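Local structure of uncharacterized ATP-binding protein MJ1010 (Methanocaldococcus jannaschii DSM 2661, 3BJO) at residues A[13-16]-A[17-20]; A[42-45]-A[46-50]; A[65-68]-A[69-73]. The protein is of unknown function but is probably an ATP-binding protein, whose C-terminal domain, the part crystallised here, belongs to a helix-turn-helix clan. One frame throughout, in Å; residues are numbered along the deposited sequence.

Contact 1 of 3, residues A[13-16]-A[17-20]; sequences MDEI and SKLK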
HETATM    1  N   MSE A  13       6.109  -2.371 -14.100  1.00 44.54           N
HETATM    2  CA  MSE A  13       4.808  -2.671 -14.716  1.00 46.74           C
HETATM    3  C   MSE A  13       4.079  -3.802 -14.003  1.00 47.38           C
HETATM    4  O   MSE A  13       2.869  -3.723 -13.750  1.00 47.96           O
HETATM    5  CB  MSE A  13       4.962  -3.032 -16.204  1.00 47.37           C
HETATM    6  CG  MSE A  13       5.448  -1.912 -17.121  1.00 51.55           C
HETATM    7 SE   MSE A  13       4.560  -0.120 -16.839  0.70 63.20          SE
HETATM    8  CE  MSE A  13       2.688  -0.609 -17.216  1.00 60.08           C
ATOM      9  N   ASP A  14       4.795  -4.876 -13.702  1.00 47.36           N
ATOM     10  CA  ASP A  14       4.231  -5.964 -12.933  1.00 47.19           C
ATOM     11  C   ASP A  14       3.614  -5.472 -11.623  1.00 47.65           C
ATOM     12  O   ASP A  14       2.556  -5.942 -11.248  1.00 46.79           O
ATOM     13  CB  ASP A  14       5.329  -6.999 -12.624  1.00 47.86           C
ATOM     14  CG  ASP A  14       4.825  -8.186 -11.820  1.00 48.92           C
ATOM     15  OD1 ASP A  14       4.006  -8.976 -12.375  1.00 47.72           O
ATOM     16  OD2 ASP A  14       5.303  -8.350 -10.651  1.00 48.60           O
ATOM     17  N   GLU A  15       4.288  -4.560 -10.914  1.00 46.92           N
ATOM     18  CA  GLU A  15       3.835  -4.166  -9.607  1.00 46.48           C
ATOM     19  C   GLU A  15       2.636  -3.263  -9.782  1.00 46.81           C
ATOM     20  O   GLU A  15       1.776  -3.261  -8.953  1.00 47.08           O
ATOM     21  CB  GLU A  15       4.911  -3.435  -8.796  1.00 46.23           C
ATOM     22  CG  GLU A  15       4.371  -2.792  -7.436  1.00 46.62           C
ATOM     23  CD  GLU A  15       3.579  -3.778  -6.553  1.00 48.61           C
ATOM     24  OE1 GLU A  15       3.885  -4.995  -6.585  1.00 44.95           O
ATOM     25  OE2 GLU A  15       2.621  -3.354  -5.868  1.00 50.67           O
ATOM     26  N   ILE A  16       2.588  -2.507 -10.877  1.00 46.81           N
ATOM     27  CA  ILE A  16       1.402  -1.751 -11.236  1.00 46.70           C
ATOM     28  C   ILE A  16       0.176  -2.655 -11.442  1.00 46.88           C
ATOM     29  O   ILE A  16      -0.909  -2.341 -10.931  1.00 47.01           O
ATOM     30  CB  ILE A  16       1.638  -0.789 -12.466  1.00 46.92           C
ATOM     31  CG1 ILE A  16       2.480   0.426 -12.026  1.00 45.02           C
ATOM     32  CG2 ILE A  16       0.279  -0.287 -13.068  1.00 46.64           C
ATOM     33  CD1 ILE A  16       2.979   1.310 -13.144  1.00 45.94           C
ATOM     34  N   SER A  17       0.329  -3.757 -12.173  1.00 46.96           N
ATOM     35  CA  SER A  17      -0.764  -4.696 -12.355  1.00 47.84           C
ATOM     36  C   SER A  17      -1.169  -5.263 -11.015  1.00 47.15           C
ATOM     37  O   SER A  17      -2.350  -5.425 -10.739  1.00 47.91           O
ATOM     38  CB  SER A  17      -0.370  -5.881 -13.263  1.00 48.14           C
ATOM     39  OG  SER A  17       0.203  -5.382 -14.449  1.00 54.32           O
ATOM     40  N   LYS A  18      -0.192  -5.576 -10.182  1.00 46.79           N
ATOM     41  CA  LYS A  18      -0.479  -6.146  -8.879  1.00 47.29           C
ATOM     42  C   LYS A  18      -1.261  -5.178  -7.989  1.00 45.63           C
ATOM     43  O   LYS A  18      -2.208  -5.558  -7.303  1.00 45.07           O
ATOM     44  CB  LYS A  18       0.827  -6.580  -8.188  1.00 47.46           C
ATOM     45  CG  LYS A  18       1.264  -7.981  -8.606  1.00 49.41           C
ATOM     46  CD  LYS A  18       2.667  -8.364  -8.083  1.00 50.52           C
ATOM     47  CE  LYS A  18       3.050  -9.705  -8.735  1.00 56.93           C
ATOM     48  NZ  LYS A  18       4.532 -10.024  -8.817  1.00 61.58           N
ATOM     49  N   LEU A  19      -0.842  -3.927  -7.957  1.00 45.08           N
ATOM     50  CA  LEU A  19      -1.515  -2.971  -7.113  1.00 44.82           C
ATOM     51  C   LEU A  19      -2.966  -2.749  -7.644  1.00 44.28           C
ATOM     52  O   LEU A  19      -3.904  -2.670  -6.887  1.00 44.24           O
ATOM     53  CB  LEU A  19      -0.741  -1.651  -7.113  1.00 43.81           C
ATOM     54  CG  LEU A  19      -1.445  -0.653  -6.205  1.00 45.57           C
ATOM     55  CD1 LEU A  19      -1.395  -1.141  -4.729  1.00 42.53           C
ATOM     56  CD2 LEU A  19      -0.816   0.774  -6.411  1.00 45.12           C
ATOM     57  N   LYS A  20      -3.128  -2.661  -8.951  1.00 45.19           N
ATOM     58  CA  LYS A  20      -4.450  -2.503  -9.590  1.00 45.58           C
ATOM     59  C   LYS A  20      -5.407  -3.643  -9.240  1.00 46.08           C
ATOM     60  O   LYS A  20      -6.604  -3.409  -9.006  1.00 44.25           O
ATOM     61  CB  LYS A  20      -4.317  -2.450 -11.126  1.00 45.01           C
ATOM     62  CG  LYS A  20      -3.978  -1.076 -11.645  1.00 46.25           C
ATOM     63  CD  LYS A  20      -3.977  -1.098 -13.177  1.00 48.93           C
ATOM     64  CE  LYS A  20      -3.998   0.288 -13.821  1.00 49.89           C
ATOM     65  NZ  LYS A  20      -3.826   0.109 -15.308  1.00 51.57           N
TER
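The carboxylates of D14 and E15 are the two flat groups here, and the following turn of the same helix meets each differently. D14 receives K18 NZ on the syn lone pair of OD2, with OD2 2.6 Å from NZ, while E15 OE1 touches aliphatic chain, 3.8 Å from K18 CB. The pattern is an i to i+4 salt bridge on helix 3-24. D14 has CG trans to its backbone N (chi1 -180°), which directs the carboxylate along the helix toward K18, whose extended chain slants across to it. Both residues also touch crystal neighbours, so the exact pose of this pair may owe something to the lattice.

E15 bends at chi2 (51°), and its carboxylate lies beside K18 and L19. OE1 remains 5.5 Å from K18 NZ, too far for contact though the charges are opposite. The E15 side chain also packs on L94, V95 and A98 of helix 93-102, and I16 on V102, so this side of the helix faces helix 93-102. The regular i to i+4 backbone bonds continue through the turn: L19 N to E15 O measures 2.9 Å, and K20 N reaches I16 O at 3.0 Å.

Contact 2 of 3, residues A[42-45]-A[46-50]; sequences IRKE and DIINA
R43 and D46 grip each other through both oxygens of the aspartate, at the start of helix 44-52. R43 is the N-cap residue, and its backbone N donates to D46 OD2 at 3.2 Å; this supplies one half of a capping box, with the carboxylate three residues on as acceptor. The donor stands 47° out of the carboxylate plane. D46 OD1 forms a salt bridge with R43 NH2 at 3.1 Å. The guanidinium and carboxylate planes are 79° apart, which rules out a coplanar, two-pronged pairing. A bend at chi3 (-72°) folds the arginine chain back over D46, and the guanidinium is approached obliquely. E45 OE1 also comes up to R43 NH1, extending the pair into a salt-bridge network, but that separation is implausibly short and E45 has two conformers, so the detail of this arm is doubtful.

R43 O accepts I47 N at 3.2 Å and, weakly, D46 N. K44 O receives I48 N at 2.9 Å, and E45 O is met by N49 N. K44 NZ has its partner outside, in a salt bridge to D27, while its CG packs 4.0 Å from I48 CG1. On the buried side, I42 CD1 meets I47 CD1 at 3.7 Å, their chains crossing at about a right angle; both also pack on Y72 of helix 67-75.

With a cap bond from R43 N and a guanidinium on its other oxygen, D46 probably favours its charged form, and a negative group at a helix N-terminus should suit the helix dipole.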
ATOM      1  N   ILE A  42     -13.095  -2.185   7.247  1.00 45.26           N
ATOM      2  CA  ILE A  42     -12.664  -0.984   6.548  1.00 45.41           C
ATOM      3  C   ILE A  42     -13.149  -1.044   5.113  1.00 45.86           C
ATOM      4  O   ILE A  42     -13.587  -2.097   4.649  1.00 43.49           O
ATOM      5  CB  ILE A  42     -11.086  -0.820   6.553  1.00 45.86           C
ATOM      6  CG1 ILE A  42     -10.399  -2.019   5.893  1.00 45.41           C
ATOM      7  CG2 ILE A  42     -10.563  -0.616   7.997  1.00 45.96           C
ATOM      8  CD1 ILE A  42      -8.911  -1.929   5.862  1.00 43.11           C
ATOM      9  N   ARG A  43     -12.992   0.091   4.428  1.00 46.50           N
ATOM     10  CA  ARG A  43     -13.574   0.373   3.119  1.00 48.47           C
ATOM     11  C   ARG A  43     -12.488   0.760   2.145  1.00 45.51           C
ATOM     12  O   ARG A  43     -11.485   1.370   2.526  1.00 45.31           O
ATOM     13  CB  ARG A  43     -14.514   1.599   3.215  1.00 47.53           C
ATOM     14  CG  ARG A  43     -15.655   1.485   4.149  1.00 52.89           C
ATOM     15  CD  ARG A  43     -16.613   2.708   3.934  1.00 54.45           C
ATOM     16  NE  ARG A  43     -15.974   3.930   4.471  1.00 67.30           N
ATOM     17  CZ  ARG A  43     -15.982   5.142   3.899  1.00 70.77           C
ATOM     18  NH1 ARG A  43     -16.572   5.368   2.721  1.00 71.04           N
ATOM     19  NH2 ARG A  43     -15.364   6.142   4.508  1.00 72.20           N
ATOM     20  N   LYS A  44     -12.718   0.441   0.876  1.00 45.27           N
ATOM     21  CA  LYS A  44     -11.843   0.865  -0.228  1.00 44.64           C
ATOM     22  C   LYS A  44     -11.457   2.325  -0.095  1.00 45.32           C
ATOM     23  O   LYS A  44     -10.284   2.675  -0.244  1.00 44.04           O
ATOM     24  CB  LYS A  44     -12.525   0.699  -1.570  1.00 44.16           C
ATOM     25  CG  LYS A  44     -11.494   0.778  -2.723  1.00 42.25           C
ATOM     26  CD  LYS A  44     -12.125   0.603  -4.080  1.00 41.85           C
ATOM     27  CE  LYS A  44     -11.055   0.678  -5.177  1.00 42.66           C
ATOM     28  NZ  LYS A  44     -11.652   0.508  -6.550  1.00 37.93           N
ATOM     29  N   GLU A  45     -12.441   3.176   0.184  1.00 46.20           N
ATOM     30  CA  GLU A  45     -12.198   4.616   0.252  0.50 47.00           C
ATOM     31  C   GLU A  45     -11.100   4.930   1.262  1.00 47.41           C
ATOM     32  O   GLU A  45     -10.284   5.758   1.015  1.00 48.48           O
ATOM     33  CB  GLU A  45     -13.485   5.402   0.594  0.50 46.79           C
ATOM     34  CG  GLU A  45     -14.699   5.055  -0.260  0.50 47.22           C
ATOM     35  CD  GLU A  45     -15.317   3.699   0.110  0.50 46.05           C
ATOM     36  OE1 GLU A  45     -16.057   3.617   1.096  0.50 49.29           O
ATOM     37  OE2 GLU A  45     -15.077   2.717  -0.592  0.50 42.31           O
ATOM     38  N   ASP A  46     -11.113   4.260   2.413  1.00 47.51           N
ATOM     39  CA  ASP A  46     -10.160   4.531   3.497  1.00 48.19           C
ATOM     40  C   ASP A  46      -8.742   4.111   3.060  1.00 47.51           C
ATOM     41  O   ASP A  46      -7.713   4.761   3.382  1.00 45.93           O
ATOM     42  CB  ASP A  46     -10.524   3.711   4.773  1.00 48.89           C
ATOM     43  CG  ASP A  46     -11.980   3.941   5.280  1.00 54.24           C
ATOM     44  OD1 ASP A  46     -12.518   5.068   5.047  1.00 54.43           O
ATOM     45  OD2 ASP A  46     -12.576   2.964   5.880  1.00 55.58           O
ATOM     46  N   ILE A  47      -8.702   2.989   2.356  1.00 46.40           N
ATOM     47  CA  ILE A  47      -7.458   2.428   1.877  1.00 46.44           C
ATOM     48  C   ILE A  47      -6.795   3.372   0.831  1.00 47.39           C
ATOM     49  O   ILE A  47      -5.584   3.644   0.901  1.00 46.99           O
ATOM     50  CB  ILE A  47      -7.737   1.005   1.306  1.00 46.72           C
ATOM     51  CG1 ILE A  47      -7.963   0.032   2.479  1.00 47.29           C
ATOM     52  CG2 ILE A  47      -6.532   0.516   0.434  1.00 45.71           C
ATOM     53  CD1 ILE A  47      -8.822  -1.218   2.185  1.00 46.45           C
ATOM     54  N   ILE A  48      -7.597   3.837  -0.131  1.00 47.91           N
ATOM     55  CA  ILE A  48      -7.182   4.800  -1.173  1.00 48.50           C
ATOM     56  C   ILE A  48      -6.688   6.072  -0.522  1.00 47.68           C
ATOM     57  O   ILE A  48      -5.630   6.577  -0.848  1.00 47.35           O
ATOM     58  CB  ILE A  48      -8.355   5.107  -2.125  1.00 49.24           C
ATOM     59  CG1 ILE A  48      -8.859   3.826  -2.852  1.00 51.33           C
ATOM     60  CG2 ILE A  48      -8.071   6.321  -3.054  1.00 50.68           C
ATOM     61  CD1 ILE A  48      -8.211   3.499  -4.196  1.00 49.52           C
ATOM     62  N   ASN A  49      -7.453   6.603   0.411  1.00 47.72           N
ATOM     63  CA  ASN A  49      -7.001   7.795   1.137  1.00 48.31           C
ATOM     64  C   ASN A  49      -5.626   7.653   1.801  1.00 47.20           C
ATOM     65  O   ASN A  49      -4.819   8.553   1.688  1.00 45.28           O
ATOM     66  CB  ASN A  49      -8.095   8.300   2.112  1.00 49.34           C
ATOM     67  CG  ASN A  49      -9.268   8.934   1.357  1.00 52.55           C
ATOM     68  OD1 ASN A  49      -9.193   9.126   0.140  1.00 57.81           O
ATOM     69  ND2 ASN A  49     -10.334   9.259   2.061  1.00 53.25           N
ATOM     70  N   ALA A  50      -5.343   6.504   2.438  1.00 45.25           N
ATOM     71  CA  ALA A  50      -4.079   6.327   3.111  1.00 44.53           C
ATOM     72  C   ALA A  50      -2.956   6.243   2.074  1.00 44.81           C
ATOM     73  O   ALA A  50      -1.870   6.826   2.236  1.00 45.53           O
ATOM     74  CB  ALA A  50      -4.107   5.013   3.939  1.00 45.45           C
TER

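Contact 3 of 3, residues A[65-68]-A[69-73]; sequences IPKA and VYVYL
K67 CA lies over one face of the Y70 ring in the first turn of helix 67-75, one of the helices of this helix-turn-helix clan domain; P66 is its N-cap. The contact is CH-pi: K67 CA stands 3.8 Å from the Y70 ring centroid, 25° off the normal and displaced toward the rim. Y70 reaches back under K67 because its CG sits between the backbone N and the carbonyl carbon (chi1 71°). The ring's edge meets the carbonyl of I65, with Y70 CD1 3.5 Å from I65 O in the ring plane.

The enclosed side is apolar. I65 CG2 lodges between two residues, 3.8 Å from V69 CB and 3.9 Å from Y70 CB, its side chain crossing V69 at about a right angle. I65 and V69, both buried, press on A50 of helix 44-52, and Y70 with I65 touches L88 of strand 87-90, so this turn bridges helix and sheet.

P66 and K67, by contrast, are exposed. The P66 ring lies alongside V69, both pointing the same way, CG 3.9 Å from V69 CG2. K67's extended chain meets Y70 along one flank, bringing CG 3.6 Å from Y70 OH. Backbone bonds knit both sides: Y70 N donates to P66 O, and V71 N reaches K67 O at 2.8 Å with an N-H...O angle of 168°.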
ATOM      1  N   ILE A  65      -3.241   7.795   9.631  1.00 41.77           N
ATOM      2  CA  ILE A  65      -3.968   6.649   9.061  1.00 41.68           C
ATOM      3  C   ILE A  65      -4.509   5.745  10.183  1.00 42.24           C
ATOM      4  O   ILE A  65      -3.780   5.480  11.143  1.00 44.52           O
ATOM      5  CB  ILE A  65      -3.007   5.776   8.171  1.00 41.62           C
ATOM      6  CG1 ILE A  65      -2.500   6.596   6.979  1.00 41.37           C
ATOM      7  CG2 ILE A  65      -3.769   4.520   7.619  1.00 37.94           C
ATOM      8  CD1 ILE A  65      -1.218   5.972   6.305  1.00 42.49           C
ATOM      9  N   PRO A  66      -5.788   5.319  10.094  1.00 42.38           N
ATOM     10  CA  PRO A  66      -6.283   4.441  11.128  1.00 42.47           C
ATOM     11  C   PRO A  66      -5.488   3.146  11.141  1.00 42.11           C
ATOM     12  O   PRO A  66      -5.199   2.569  10.076  1.00 41.30           O
ATOM     13  CB  PRO A  66      -7.708   4.107  10.678  1.00 42.51           C
ATOM     14  CG  PRO A  66      -8.089   5.257   9.745  1.00 44.79           C
ATOM     15  CD  PRO A  66      -6.804   5.601   9.063  1.00 41.21           C
ATOM     16  N   LYS A  67      -5.217   2.700  12.356  1.00 41.48           N
ATOM     17  CA  LYS A  67      -4.482   1.507  12.602  1.00 42.88           C
ATOM     18  C   LYS A  67      -5.066   0.344  11.807  1.00 43.22           C
ATOM     19  O   LYS A  67      -4.316  -0.356  11.164  1.00 45.13           O
ATOM     20  CB  LYS A  67      -4.339   1.203  14.109  1.00 41.44           C
ATOM     21  CG  LYS A  67      -3.488  -0.087  14.368  1.00 41.09           C
ATOM     22  CD  LYS A  67      -3.146  -0.271  15.846  1.00 43.09           C
ATOM     23  CE  LYS A  67      -2.203  -1.473  16.025  1.00 45.06           C
ATOM     24  NZ  LYS A  67      -1.960  -1.769  17.442  1.00 46.62           N
ATOM     25  N   ALA A  68      -6.389   0.180  11.797  1.00 42.81           N
ATOM     26  CA  ALA A  68      -6.992  -0.942  11.069  1.00 43.09           C
ATOM     27  C   ALA A  68      -6.586  -0.889   9.619  1.00 42.63           C
ATOM     28  O   ALA A  68      -6.306  -1.917   9.026  1.00 41.06           O
ATOM     29  CB  ALA A  68      -8.498  -0.896  11.158  1.00 43.75           C
ATOM     30  N   VAL A  69      -6.566   0.332   9.061  1.00 42.75           N
ATOM     31  CA  VAL A  69      -6.195   0.531   7.641  1.00 42.46           C
ATOM     32  C   VAL A  69      -4.723   0.197   7.396  1.00 42.66           C
ATOM     33  O   VAL A  69      -4.398  -0.584   6.502  1.00 42.04           O
ATOM     34  CB  VAL A  69      -6.506   1.960   7.135  1.00 42.07           C
ATOM     35  CG1 VAL A  69      -5.959   2.121   5.674  1.00 42.45           C
ATOM     36  CG2 VAL A  69      -7.986   2.263   7.221  1.00 42.22           C
ATOM     37  N   TYR A  70      -3.802   0.748   8.194  1.00 44.06           N
ATOM     38  CA  TYR A  70      -2.415   0.425   7.890  1.00 44.31           C
ATOM     39  C   TYR A  70      -2.021  -1.015   8.259  1.00 45.03           C
ATOM     40  O   TYR A  70      -1.125  -1.588   7.623  1.00 45.18           O
ATOM     41  CB  TYR A  70      -1.417   1.507   8.381  1.00 44.67           C
ATOM     42  CG  TYR A  70      -1.190   1.623   9.899  1.00 44.08           C
ATOM     43  CD1 TYR A  70      -1.633   2.760  10.618  1.00 46.07           C
ATOM     44  CD2 TYR A  70      -0.499   0.644  10.575  1.00 43.72           C
ATOM     45  CE1 TYR A  70      -1.388   2.874  12.006  1.00 46.18           C
ATOM     46  CE2 TYR A  70      -0.246   0.735  11.937  1.00 44.24           C
ATOM     47  CZ  TYR A  70      -0.698   1.836  12.642  1.00 45.36           C
ATOM     48  OH  TYR A  70      -0.458   1.861  13.971  1.00 43.45           O
ATOM     49  N   VAL A  71      -2.641  -1.594   9.297  1.00 44.68           N
ATOM     50  CA  VAL A  71      -2.423  -3.035   9.589  1.00 45.36           C
ATOM     51  C   VAL A  71      -2.813  -3.911   8.375  1.00 46.45           C
ATOM     52  O   VAL A  71      -2.090  -4.846   8.014  1.00 46.89           O
ATOM     53  CB  VAL A  71      -3.168  -3.492  10.832  1.00 45.44           C
ATOM     54  CG1 VAL A  71      -3.305  -5.050  10.877  1.00 47.10           C
ATOM     55  CG2 VAL A  71      -2.428  -2.997  12.083  1.00 43.25           C
ATOM     56  N   TYR A  72      -3.950  -3.596   7.749  1.00 45.78           N
ATOM     57  CA  TYR A  72      -4.363  -4.320   6.542  1.00 46.21           C
ATOM     58  C   TYR A  72      -3.294  -4.162   5.460  1.00 45.75           C
ATOM     59  O   TYR A  72      -2.908  -5.137   4.828  1.00 44.46           O
ATOM     60  CB  TYR A  72      -5.754  -3.817   6.071  1.00 45.61           C
ATOM     61  CG  TYR A  72      -6.279  -4.460   4.789  1.00 46.19           C
ATOM     62  CD1 TYR A  72      -6.796  -5.750   4.787  1.00 48.29           C
ATOM     63  CD2 TYR A  72      -6.230  -3.776   3.578  1.00 43.59           C
ATOM     64  CE1 TYR A  72      -7.271  -6.347   3.578  1.00 47.66           C
ATOM     65  CE2 TYR A  72      -6.689  -4.360   2.386  1.00 45.89           C
ATOM     66  CZ  TYR A  72      -7.204  -5.635   2.412  1.00 47.11           C
ATOM     67  OH  TYR A  72      -7.621  -6.189   1.234  1.00 50.61           O
ATOM     68  N   LEU A  73      -2.795  -2.933   5.270  1.00 44.96           N
ATOM     69  CA  LEU A  73      -1.867  -2.637   4.164  1.00 45.86           C
ATOM     70  C   LEU A  73      -0.479  -3.270   4.406  1.00 46.53           C
ATOM     71  O   LEU A  73       0.237  -3.594   3.471  1.00 45.78           O
ATOM     72  CB  LEU A  73      -1.720  -1.120   3.998  1.00 46.05           C
ATOM     73  CG  LEU A  73      -2.945  -0.353   3.442  1.00 47.68           C
ATOM     74  CD1 LEU A  73      -2.744   1.168   3.571  1.00 46.81           C
ATOM     75  CD2 LEU A  73      -3.113  -0.699   1.987  1.00 50.11           C
TER

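Overall arrangement
Contacts 2 and 3 form one partly buried neighbourhood, their centres 9 Å apart, whereas contact 1 is a surface contact with its centre 18 Å from that of contact 2 and 21 Å from that of contact 3. Both 42-50 and 65-73 start a helix. Helices 44-52 and 67-75 touch where I47 CD1 lies 3.8 Å from Y72 CE2, and the leading residues I42 and I65 each pack on the other unit, against Y72 and A50. Contact 1 instead lies within helix 3-24, away from both ends, its nearest atoms about 7 Å from either partner. The chemistry follows place: a solvent-side ion pair on helix 3-24, a charged cap on one side and apolar packing on the other in contact 2, and aromatic and aliphatic packing dominating contact 3.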